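Local structure of probable zinc protease PqqL (Escherichia coli, 6OFT) at residues G256-R262 against D429-M435; M21-A26 against V203-I207; K359-L363 against W409-T413. The protein probably acts as a zinc-dependent endopeptidase of the M16 family in the periplasm, this chain being the first half of the whole protein. All blocks are in the same frame, centred on the assembly; numbering follows the deposited sequence.

Contact 1 of 3, residues G256-R262 against D429-M435; sequences GIALYYR and DAFWEQM. With GOL (glycerol), chain C.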
loop_
_atom_site.group_PDB
_atom_site.type_symbol
_atom_site.label_atom_id
_atom_site.label_comp_id
_atom_site.label_asym_id
_atom_site.label_seq_id
_atom_site.Cartn_x
_atom_site.Cartn_y
_atom_site.Cartn_z
ATOM N N GLY A 256 -8.194 5.163 21.952
ATOM C CA GLY A 256 -6.833 5.688 21.983
ATOM C C GLY A 256 -6.648 7.080 21.428
ATOM O O GLY A 256 -7.614 7.762 21.077
ATOM N N ILE A 257 -5.381 7.496 21.355
ATOM C CA ILE A 257 -4.958 8.807 20.878
ATOM C C ILE A 257 -3.782 8.648 19.911
ATOM O O ILE A 257 -2.909 7.815 20.131
ATOM C CB ILE A 257 -4.666 9.785 22.069
ATOM C CG1 ILE A 257 -4.424 11.244 21.575
ATOM C CG2 ILE A 257 -3.528 9.275 22.986
ATOM C CD1 ILE A 257 -4.529 12.345 22.638
ATOM N N ALA A 258 -3.771 9.443 18.836
ATOM C CA ALA A 258 -2.686 9.407 17.876
ATOM C C ALA A 258 -2.347 10.806 17.356
ATOM O O ALA A 258 -3.231 11.662 17.238
ATOM C CB ALA A 258 -3.052 8.483 16.713
ATOM N N LEU A 259 -1.080 11.023 17.073
ATOM C CA LEU A 259 -0.609 12.256 16.396
ATOM C C LEU A 259 -0.135 11.845 14.995
ATOM O O LEU A 259 0.675 10.943 14.926
ATOM C CB LEU A 259 0.525 12.907 17.175
ATOM C CG LEU A 259 1.207 14.079 16.478
ATOM C CD1 LEU A 259 0.220 15.169 16.137
ATOM C CD2 LEU A 259 2.326 14.651 17.321
ATOM N N TYR A 260 -0.687 12.436 13.955
ATOM C CA TYR A 260 -0.348 12.154 12.565
ATOM C C TYR A 260 0.386 13.336 11.959
ATOM O O TYR A 260 -0.059 14.473 12.107
ATOM C CB TYR A 260 -1.626 11.944 11.739
ATOM C CG TYR A 260 -2.327 10.612 11.920
ATOM C CD1 TYR A 260 -3.126 10.368 13.034
ATOM C CD2 TYR A 260 -2.283 9.638 10.923
ATOM C CE1 TYR A 260 -3.813 9.164 13.184
ATOM C CE2 TYR A 260 -2.958 8.424 11.067
ATOM C CZ TYR A 260 -3.695 8.179 12.215
ATOM O OH TYR A 260 -4.356 6.982 12.369
ATOM N N TYR A 261 1.473 13.055 11.293
ATOM C CA TYR A 261 2.242 14.057 10.528
ATOM C C TYR A 261 2.110 13.676 9.046
ATOM O O TYR A 261 2.023 12.504 8.783
ATOM C CB TYR A 261 3.709 14.082 10.951
ATOM C CG TYR A 261 4.008 14.701 12.289
ATOM C CD1 TYR A 261 4.035 16.068 12.458
ATOM C CD2 TYR A 261 4.285 13.919 13.388
ATOM C CE1 TYR A 261 4.314 16.652 13.674
ATOM C CE2 TYR A 261 4.574 14.484 14.614
ATOM C CZ TYR A 261 4.579 15.855 14.761
ATOM O OH TYR A 261 4.858 16.440 15.951
ATOM N N ARG A 262 2.059 14.614 8.133
ATOM C CA ARG A 262 1.980 14.322 6.702
ATOM C C ARG A 262 3.229 14.915 6.072
ATOM O O ARG A 262 3.603 16.040 6.385
ATOM C CB ARG A 262 0.706 14.884 6.044
ATOM C CG ARG A 262 -0.622 14.422 6.671
ATOM C CD ARG A 262 -1.821 14.711 5.768
ATOM N NE ARG A 262 -1.733 16.031 5.134
ATOM C CZ ARG A 262 -2.115 16.300 3.890
ATOM N NH1 ARG A 262 -2.659 15.349 3.133
ATOM N NH2 ARG A 262 -1.966 17.519 3.393
ATOM N N ASP A 429 1.991 20.329 9.150
ATOM C CA ASP A 429 0.966 19.487 8.564
ATOM C C ASP A 429 0.729 18.286 9.464
ATOM O O ASP A 429 1.286 17.210 9.270
ATOM C CB ASP A 429 1.285 19.148 7.087
ATOM C CG ASP A 429 0.133 18.572 6.299
ATOM O OD1 ASP A 429 0.178 18.642 5.047
ATOM O OD2 ASP A 429 -0.817 18.027 6.929
ATOM N N ALA A 430 -0.111 18.537 10.449
ATOM C CA ALA A 430 -0.383 17.544 11.500
ATOM C C ALA A 430 -1.825 17.526 12.006
ATOM O O ALA A 430 -2.495 18.516 11.815
ATOM C CB ALA A 430 0.561 17.732 12.651
ATOM N N PHE A 431 -2.225 16.421 12.624
ATOM C CA PHE A 431 -3.533 16.328 13.250
ATOM C C PHE A 431 -3.543 15.347 14.423
ATOM O O PHE A 431 -2.912 14.287 14.356
ATOM C CB PHE A 431 -4.670 16.045 12.241
ATOM C CG PHE A 431 -4.698 14.686 11.581
ATOM C CD1 PHE A 431 -4.100 14.485 10.335
ATOM C CD2 PHE A 431 -5.392 13.626 12.161
ATOM C CE1 PHE A 431 -4.176 13.242 9.699
ATOM C CE2 PHE A 431 -5.447 12.374 11.534
ATOM C CZ PHE A 431 -4.858 12.197 10.298
ATOM N N TRP A 432 -4.241 15.737 15.471
ATOM C CA TRP A 432 -4.483 14.910 16.675
ATOM C C TRP A 432 -5.754 14.106 16.455
ATOM O O TRP A 432 -6.693 14.654 15.939
ATOM C CB TRP A 432 -4.621 15.767 17.931
ATOM C CG TRP A 432 -3.312 16.261 18.437
ATOM C CD1 TRP A 432 -2.764 17.472 18.199
ATOM C CD2 TRP A 432 -2.370 15.539 19.237
ATOM N NE1 TRP A 432 -1.554 17.555 18.805
ATOM C CE2 TRP A 432 -1.277 16.388 19.444
ATOM C CE3 TRP A 432 -2.347 14.269 19.805
ATOM C CZ2 TRP A 432 -0.168 16.010 20.189
ATOM C CZ3 TRP A 432 -1.257 13.898 20.541
ATOM C CH2 TRP A 432 -0.174 14.750 20.722
ATOM N N GLU A 433 -5.763 12.865 16.853
ATOM C CA GLU A 433 -6.948 12.049 16.692
ATOM C C GLU A 433 -7.202 11.134 17.882
ATOM O O GLU A 433 -6.300 10.445 18.340
ATOM C CB GLU A 433 -6.832 11.228 15.401
ATOM C CG GLU A 433 -8.067 10.418 15.054
ATOM C CD GLU A 433 -7.720 9.327 14.071
ATOM O OE1 GLU A 433 -7.756 9.602 12.852
ATOM O OE2 GLU A 433 -7.369 8.212 14.516
ATOM N N GLN A 434 -8.450 11.105 18.342
ATOM C CA GLN A 434 -8.886 10.211 19.402
ATOM C C GLN A 434 -9.970 9.303 18.875
ATOM O O GLN A 434 -10.790 9.728 18.071
ATOM C CB GLN A 434 -9.373 10.973 20.637
ATOM C CG GLN A 434 -8.215 11.414 21.533
ATOM C CD GLN A 434 -8.624 12.446 22.540
ATOM O OE1 GLN A 434 -8.568 12.226 23.750
ATOM N NE2 GLN A 434 -9.028 13.605 22.066
ATOM N N MET A 435 -9.977 8.056 19.339
ATOM C CA MET A 435 -10.971 7.062 18.949
ATOM C C MET A 435 -11.700 6.617 20.193
ATOM O O MET A 435 -11.058 6.299 21.191
ATOM C CB MET A 435 -10.306 5.894 18.217
ATOM C CG MET A 435 -9.919 6.249 16.800
ATOM S SD MET A 435 -9.013 4.957 15.926
ATOM C CE MET A 435 -10.330 3.686 15.725
HETATM C C1 GOL C . 1.338 18.964 17.761
HETATM O O1 GOL C . 0.761 19.521 18.879
HETATM C C2 GOL C . 2.538 19.787 17.365
HETATM O O2 GOL C . 3.476 19.682 18.429
HETATM C C3 GOL C . 3.014 19.280 16.019
HETATM O O3 GOL C . 4.280 18.745 16.117
HETATM O O HOH W 1 2.746 18.253 4.252
#
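Leu-259 presses its CD1 methyl into the indole of Trp-432, 3.9 Å from the centroid of the five-membered ring, a CH-pi contact over the face. Ile-257 CD1 reaches the six-membered side of the same indole at CE3, while its CG1 runs alongside Gln-434 CG. On the other face of this antiparallel pair, the rings of Phe-431 and Tyr-260 are almost parallel (7°) but slid so far apart that they barely overlap; the bump that fills the phenyl face is Tyr-260 CB, 3.6 Å from the Phe-431 ring centroid. Phe-431 holds CG between its backbone N and carbonyl carbon (chi1 69°), which swings the ring across toward Tyr-260. At the end of the pair Arg-262 grips Asp-429 side-on in a salt bridge, NE to OD2 at 2.8 Å and NH2 to OD1 at 2.9 Å; NH1 bonds to Ala-162 O and Leu-160 O, and OD2 also pairs with Arg-243. A methionine in place of Arg-262 would probably cost the buried carboxylate this two-point partner and both carbonyls their N-H donor. In the five-stranded sheet, strand 317-326 pairs with 256-264 and strand 242-248 with 430-436; helix 448-459 packs on Trp-432 and Gln-434, and helix 148-160 on Tyr-260 and Met-435.

Contact 2 of 3, residues M21-A26 against V203-I207; sequences MIYPHA and VVGDI. With PO4 (phosphate ion), chain D.
Tyr-23 and Val-204 face each other across two parallel strands, the tyrosine N bonding to Val-203 O at 2.9 Å and its own O taking the N-H of Gly-205. From the backbone outward, Tyr-23 CB sits 4.3 Å from Val-204 CG1. CG stands anti to the backbone N (chi1 -164°), and the ring heads away from the partner strand, with Pro-24 CD over one face toward the rim. Farther out, CE2 passes 3.6 Å from O1 of a phosphate ion, probably from the crystallisation liquor, which lies at the ring edge. The tip, OH, is hydrogen-bonded to Asp-6 and Arg-376. On the reverse face Ile-22 and Val-203 lie side by side, CG1 to CB, beneath helix 209-220. Strands 19-24 and 199-205 are neighbours in a six-stranded mixed sheet of the M16 fold, joining the start of the chain to a strand some 180 residues later. Beyond Pro-24 the pairing frays: His-25 N still bonds to Gly-205 O at 3.1 Å, but from well above the carbonyl plane. The backbone of Gly-205 is turned so that any side chain would collide with the oxygen of Val-204, and Asp-206 follows as the centre of an inverse gamma turn. His-25 ND1 donates to phosphate O1 at 2.6 Å, in the plane of the imidazole, while NE2 is bonded to Arg-376 O.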
loop_
_atom_site.group_PDB
_atom_site.type_symbol
_atom_site.label_atom_id
_atom_site.label_comp_id
_atom_site.label_asym_id
_atom_site.label_seq_id
_atom_site.Cartn_x
_atom_site.Cartn_y
_atom_site.Cartn_z
ATOM N N MET A 21 8.005 -8.680 -16.331
ATOM C CA MET A 21 8.878 -8.935 -15.190
ATOM C C MET A 21 8.698 -10.382 -14.839
ATOM O O MET A 21 7.567 -10.827 -14.615
ATOM C CB MET A 21 8.532 -8.053 -13.981
ATOM C CG MET A 21 8.500 -6.580 -14.280
ATOM S SD MET A 21 8.287 -5.655 -12.763
ATOM C CE MET A 21 9.838 -4.797 -12.720
ATOM N N ILE A 22 9.792 -11.133 -14.869
ATOM C CA ILE A 22 9.800 -12.568 -14.566
ATOM C C ILE A 22 10.737 -12.844 -13.401
ATOM O O ILE A 22 11.896 -12.419 -13.410
ATOM C CB ILE A 22 10.156 -13.434 -15.805
ATOM C CG1 ILE A 22 9.173 -13.172 -16.984
ATOM C CG2 ILE A 22 10.219 -14.944 -15.429
ATOM C CD1 ILE A 22 9.764 -13.494 -18.318
ATOM N N TYR A 23 10.233 -13.582 -12.402
ATOM C CA TYR A 23 11.022 -13.922 -11.232
ATOM C C TYR A 23 10.820 -15.383 -10.880
ATOM O O TYR A 23 9.679 -15.781 -10.636
ATOM C CB TYR A 23 10.700 -13.003 -10.038
ATOM C CG TYR A 23 11.756 -13.080 -8.954
ATOM C CD1 TYR A 23 12.912 -12.307 -9.022
ATOM C CD2 TYR A 23 11.625 -13.962 -7.888
ATOM C CE1 TYR A 23 13.915 -12.418 -8.062
ATOM C CE2 TYR A 23 12.619 -14.075 -6.913
ATOM C CZ TYR A 23 13.761 -13.295 -7.001
ATOM O OH TYR A 23 14.740 -13.397 -6.042
ATOM N N PRO A 24 11.908 -16.198 -10.837
ATOM C CA PRO A 24 11.736 -17.621 -10.482
ATOM C C PRO A 24 11.508 -17.813 -8.993
ATOM O O PRO A 24 12.109 -17.108 -8.189
ATOM C CB PRO A 24 13.055 -18.260 -10.928
ATOM C CG PRO A 24 14.051 -17.140 -10.878
ATOM C CD PRO A 24 13.332 -15.864 -11.100
ATOM N N HIS A 25 10.635 -18.761 -8.628
ATOM C CA HIS A 25 10.347 -19.102 -7.236
ATOM C C HIS A 25 9.765 -20.506 -7.171
ATOM O O HIS A 25 8.949 -20.853 -8.007
ATOM C CB HIS A 25 9.424 -18.070 -6.558
ATOM C CG HIS A 25 9.502 -18.127 -5.056
ATOM N ND1 HIS A 25 10.685 -17.892 -4.393
ATOM C CD2 HIS A 25 8.545 -18.419 -4.142
ATOM C CE1 HIS A 25 10.419 -18.020 -3.107
ATOM N NE2 HIS A 25 9.150 -18.351 -2.905
ATOM N N ALA A 26 10.192 -21.322 -6.215
ATOM C CA ALA A 26 9.702 -22.707 -6.139
ATOM C C ALA A 26 9.151 -23.053 -4.749
ATOM O O ALA A 26 9.394 -24.137 -4.225
ATOM C CB ALA A 26 10.813 -23.678 -6.548
ATOM N N VAL A 203 5.259 -12.413 -14.062
ATOM C CA VAL A 203 5.329 -13.881 -13.924
ATOM C C VAL A 203 6.218 -14.195 -12.709
ATOM O O VAL A 203 7.397 -13.880 -12.738
ATOM C CB VAL A 203 5.862 -14.556 -15.236
ATOM C CG1 VAL A 203 6.005 -16.070 -15.083
ATOM C CG2 VAL A 203 4.982 -14.224 -16.441
ATOM N N VAL A 204 5.654 -14.780 -11.633
ATOM C CA VAL A 204 6.428 -15.125 -10.424
ATOM C C VAL A 204 6.108 -16.575 -10.080
ATOM O O VAL A 204 4.955 -16.913 -9.796
ATOM C CB VAL A 204 6.188 -14.177 -9.199
ATOM C CG1 VAL A 204 7.159 -14.500 -8.049
ATOM C CG2 VAL A 204 6.309 -12.702 -9.583
ATOM N N GLY A 205 7.123 -17.424 -10.098
ATOM C CA GLY A 205 6.867 -18.816 -9.791
ATOM C C GLY A 205 7.806 -19.775 -10.458
ATOM O O GLY A 205 8.834 -19.377 -11.013
ATOM N N ASP A 206 7.435 -21.061 -10.381
ATOM C CA ASP A 206 8.230 -22.215 -10.786
ATOM C C ASP A 206 8.223 -22.514 -12.283
ATOM O O ASP A 206 7.757 -23.562 -12.719
ATOM C CB ASP A 206 7.787 -23.436 -9.963
ATOM C CG ASP A 206 8.880 -24.461 -9.792
ATOM O OD1 ASP A 206 10.034 -24.178 -10.203
ATOM O OD2 ASP A 206 8.593 -25.540 -9.249
ATOM N N ILE A 207 8.832 -21.620 -13.057
ATOM C CA ILE A 207 8.929 -21.717 -14.515
ATOM C C ILE A 207 10.326 -21.234 -14.967
ATOM O O ILE A 207 10.862 -20.283 -14.387
ATOM C CB ILE A 207 7.745 -20.918 -15.158
ATOM C CG1 ILE A 207 7.671 -21.120 -16.685
ATOM C CG2 ILE A 207 7.765 -19.413 -14.764
ATOM C CD1 ILE A 207 6.317 -20.795 -17.287
HETATM P P PO4 D . 14.287 -17.816 -5.302
HETATM O O1 PO4 D . 13.129 -16.965 -4.744
HETATM O O2 PO4 D . 15.612 -17.474 -4.471
HETATM O O3 PO4 D . 13.978 -19.383 -5.184
HETATM O O4 PO4 D . 14.497 -17.412 -6.835
#

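Contact 3 of 3, residues K359-L363 against W409-T413; sequences KSTRL and WQQIT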
loop_
_atom_site.group_PDB
_atom_site.type_symbol
_atom_site.label_atom_id
_atom_site.label_comp_id
_atom_site.label_asym_id
_atom_site.label_seq_id
_atom_site.Cartn_x
_atom_site.Cartn_y
_atom_site.Cartn_z
ATOM N N LYS A 359 19.769 -1.538 14.521
ATOM C CA LYS A 359 20.609 -1.943 13.398
ATOM C C LYS A 359 20.991 -3.439 13.442
ATOM O O LYS A 359 20.710 -4.154 12.477
ATOM C CB LYS A 359 21.863 -1.070 13.316
ATOM C CG LYS A 359 21.582 0.367 12.883
ATOM C CD LYS A 359 22.877 1.132 12.848
ATOM C CE LYS A 359 22.687 2.551 12.391
ATOM N NZ LYS A 359 23.995 3.245 12.328
ATOM N N SER A 360 21.603 -3.906 14.549
ATOM C CA SER A 360 22.017 -5.306 14.712
ATOM C C SER A 360 20.876 -6.327 14.592
ATOM O O SER A 360 21.095 -7.382 13.991
ATOM C CB SER A 360 22.786 -5.512 16.016
ATOM O OG SER A 360 21.951 -5.429 17.157
ATOM N N THR A 361 19.681 -6.030 15.141
ATOM C CA THR A 361 18.529 -6.953 15.064
ATOM C C THR A 361 17.909 -6.990 13.660
ATOM O O THR A 361 17.392 -8.034 13.245
ATOM C CB THR A 361 17.473 -6.653 16.136
ATOM O OG1 THR A 361 17.032 -5.303 15.999
ATOM C CG2 THR A 361 17.972 -6.924 17.542
ATOM N N ARG A 362 17.956 -5.848 12.940
ATOM C CA ARG A 362 17.473 -5.737 11.563
ATOM C C ARG A 362 18.442 -6.455 10.633
ATOM O O ARG A 362 17.994 -7.213 9.779
ATOM C CB ARG A 362 17.283 -4.268 11.147
ATOM C CG ARG A 362 15.966 -3.672 11.596
ATOM C CD ARG A 362 16.002 -2.162 11.555
ATOM N NE ARG A 362 15.773 -1.651 10.210
ATOM C CZ ARG A 362 14.811 -0.800 9.870
ATOM N NH1 ARG A 362 13.967 -0.335 10.788
ATOM N NH2 ARG A 362 14.689 -0.399 8.617
ATOM N N LEU A 363 19.765 -6.274 10.836
ATOM C CA LEU A 363 20.776 -6.962 10.036
ATOM C C LEU A 363 20.732 -8.477 10.245
ATOM O O LEU A 363 20.949 -9.214 9.288
ATOM C CB LEU A 363 22.191 -6.430 10.309
ATOM C CG LEU A 363 22.504 -5.013 9.802
ATOM C CD1 LEU A 363 23.816 -4.515 10.388
ATOM C CD2 LEU A 363 22.506 -4.940 8.268
ATOM N N TRP A 409 23.684 2.172 6.303
ATOM C CA TRP A 409 23.213 2.504 7.652
ATOM C C TRP A 409 24.308 3.100 8.538
ATOM O O TRP A 409 23.974 3.692 9.557
ATOM C CB TRP A 409 22.546 1.312 8.358
ATOM C CG TRP A 409 21.218 0.866 7.813
ATOM C CD1 TRP A 409 20.442 1.507 6.895
ATOM C CD2 TRP A 409 20.492 -0.311 8.202
ATOM N NE1 TRP A 409 19.279 0.806 6.685
ATOM C CE2 TRP A 409 19.284 -0.317 7.469
ATOM C CE3 TRP A 409 20.745 -1.363 9.102
ATOM C CZ2 TRP A 409 18.336 -1.340 7.595
ATOM C CZ3 TRP A 409 19.802 -2.372 9.231
ATOM C CH2 TRP A 409 18.621 -2.361 8.476
ATOM N N GLN A 410 25.602 3.015 8.139
ATOM C CA GLN A 410 26.671 3.619 8.946
ATOM C C GLN A 410 26.648 5.167 8.827
ATOM O O GLN A 410 27.232 5.865 9.656
ATOM C CB GLN A 410 28.053 2.984 8.680
ATOM C CG GLN A 410 28.638 3.174 7.286
ATOM C CD GLN A 410 29.596 2.071 6.868
ATOM O OE1 GLN A 410 29.320 0.867 6.986
ATOM N NE2 GLN A 410 30.735 2.459 6.325
ATOM N N GLN A 411 25.875 5.688 7.860
ATOM C CA GLN A 411 25.626 7.122 7.690
ATOM C C GLN A 411 24.469 7.583 8.617
ATOM O O GLN A 411 24.230 8.784 8.755
ATOM C CB GLN A 411 25.291 7.436 6.219
ATOM C CG GLN A 411 26.542 7.510 5.364
ATOM C CD GLN A 411 26.214 7.689 3.921
ATOM O OE1 GLN A 411 25.790 8.761 3.489
ATOM N NE2 GLN A 411 26.395 6.635 3.144
ATOM N N ILE A 412 23.746 6.627 9.227
ATOM C CA ILE A 412 22.637 6.928 10.149
ATOM C C ILE A 412 23.187 6.978 11.564
ATOM O O ILE A 412 23.716 5.984 12.059
ATOM C CB ILE A 412 21.461 5.930 9.982
ATOM C CG1 ILE A 412 20.963 5.934 8.508
ATOM C CG2 ILE A 412 20.310 6.232 10.993
ATOM C CD1 ILE A 412 20.045 4.801 8.146
ATOM N N THR A 413 23.119 8.153 12.196
ATOM C CA THR A 413 23.649 8.340 13.550
ATOM C C THR A 413 22.567 8.831 14.486
ATOM O O THR A 413 21.473 9.179 14.047
ATOM C CB THR A 413 24.845 9.318 13.555
ATOM O OG1 THR A 413 24.409 10.598 13.099
ATOM C CG2 THR A 413 26.042 8.814 12.746
#
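Lys-359 supplies the hydrogen bonds, both through NZ: one to Ile-412 O and one to Trp-409 O, each 2.8 Å long. The first lies in the carbonyl plane; the second comes from above it, and Ile-412 N reaches Trp-409 O from the opposite face, so this oxygen is gripped from two sides. CG of Lys-359 lies anti to the carbonyl carbon (chi1 -70°), and from there on the chain is extended, carrying the ammonium from the helix to the turn. Its charge is likely to polarise both carbonyls.

The apolar contacts centre on the Trp-409 indole. Leu-363 and the indole run antiparallel past each other, CG lying 3.8 Å from CZ3, and Arg-362 CB meets CH2 at 3.5 Å.

Charged and aromatic groups also touch: Arg-362 NE is 3.4 Å from Trp-409 CH2, with the guanidinium plane turned 76° from the ring, so they do not stack. Gln-285 and Ser-281 hold the outer nitrogens of that guanidinium.

The site joins helix 352-371 to the short 3-10 turn between helices 398-408 and 414-425, where Thr-413 serves as N-cap of the latter. Helix 271-296 packs against Trp-409 and Ile-412, and helix 398-408 touches Leu-363.

Contact 2 closes first along the chain, before contacts 1 and 3 open; contact 3 is nested inside the long loop that contact 1 closes. Contacts 1 and 2 lie in two different mixed sheets, on opposite sides of the chain's centre, their centres 41 Å apart. Contact 3 belongs to the helices rather than to either sheet: its centre is 28 Å from that of contact 1 and 31 Å from that of contact 2, and its nearest atoms are about 17 Å from each. Helix 414-425 leads from the turn of contact 3 toward strand 430-436. That strand pairs with 256-264 in one sheet, as 199-205 does with 19-24 in the other, consistent with two successive domains of the M16 type.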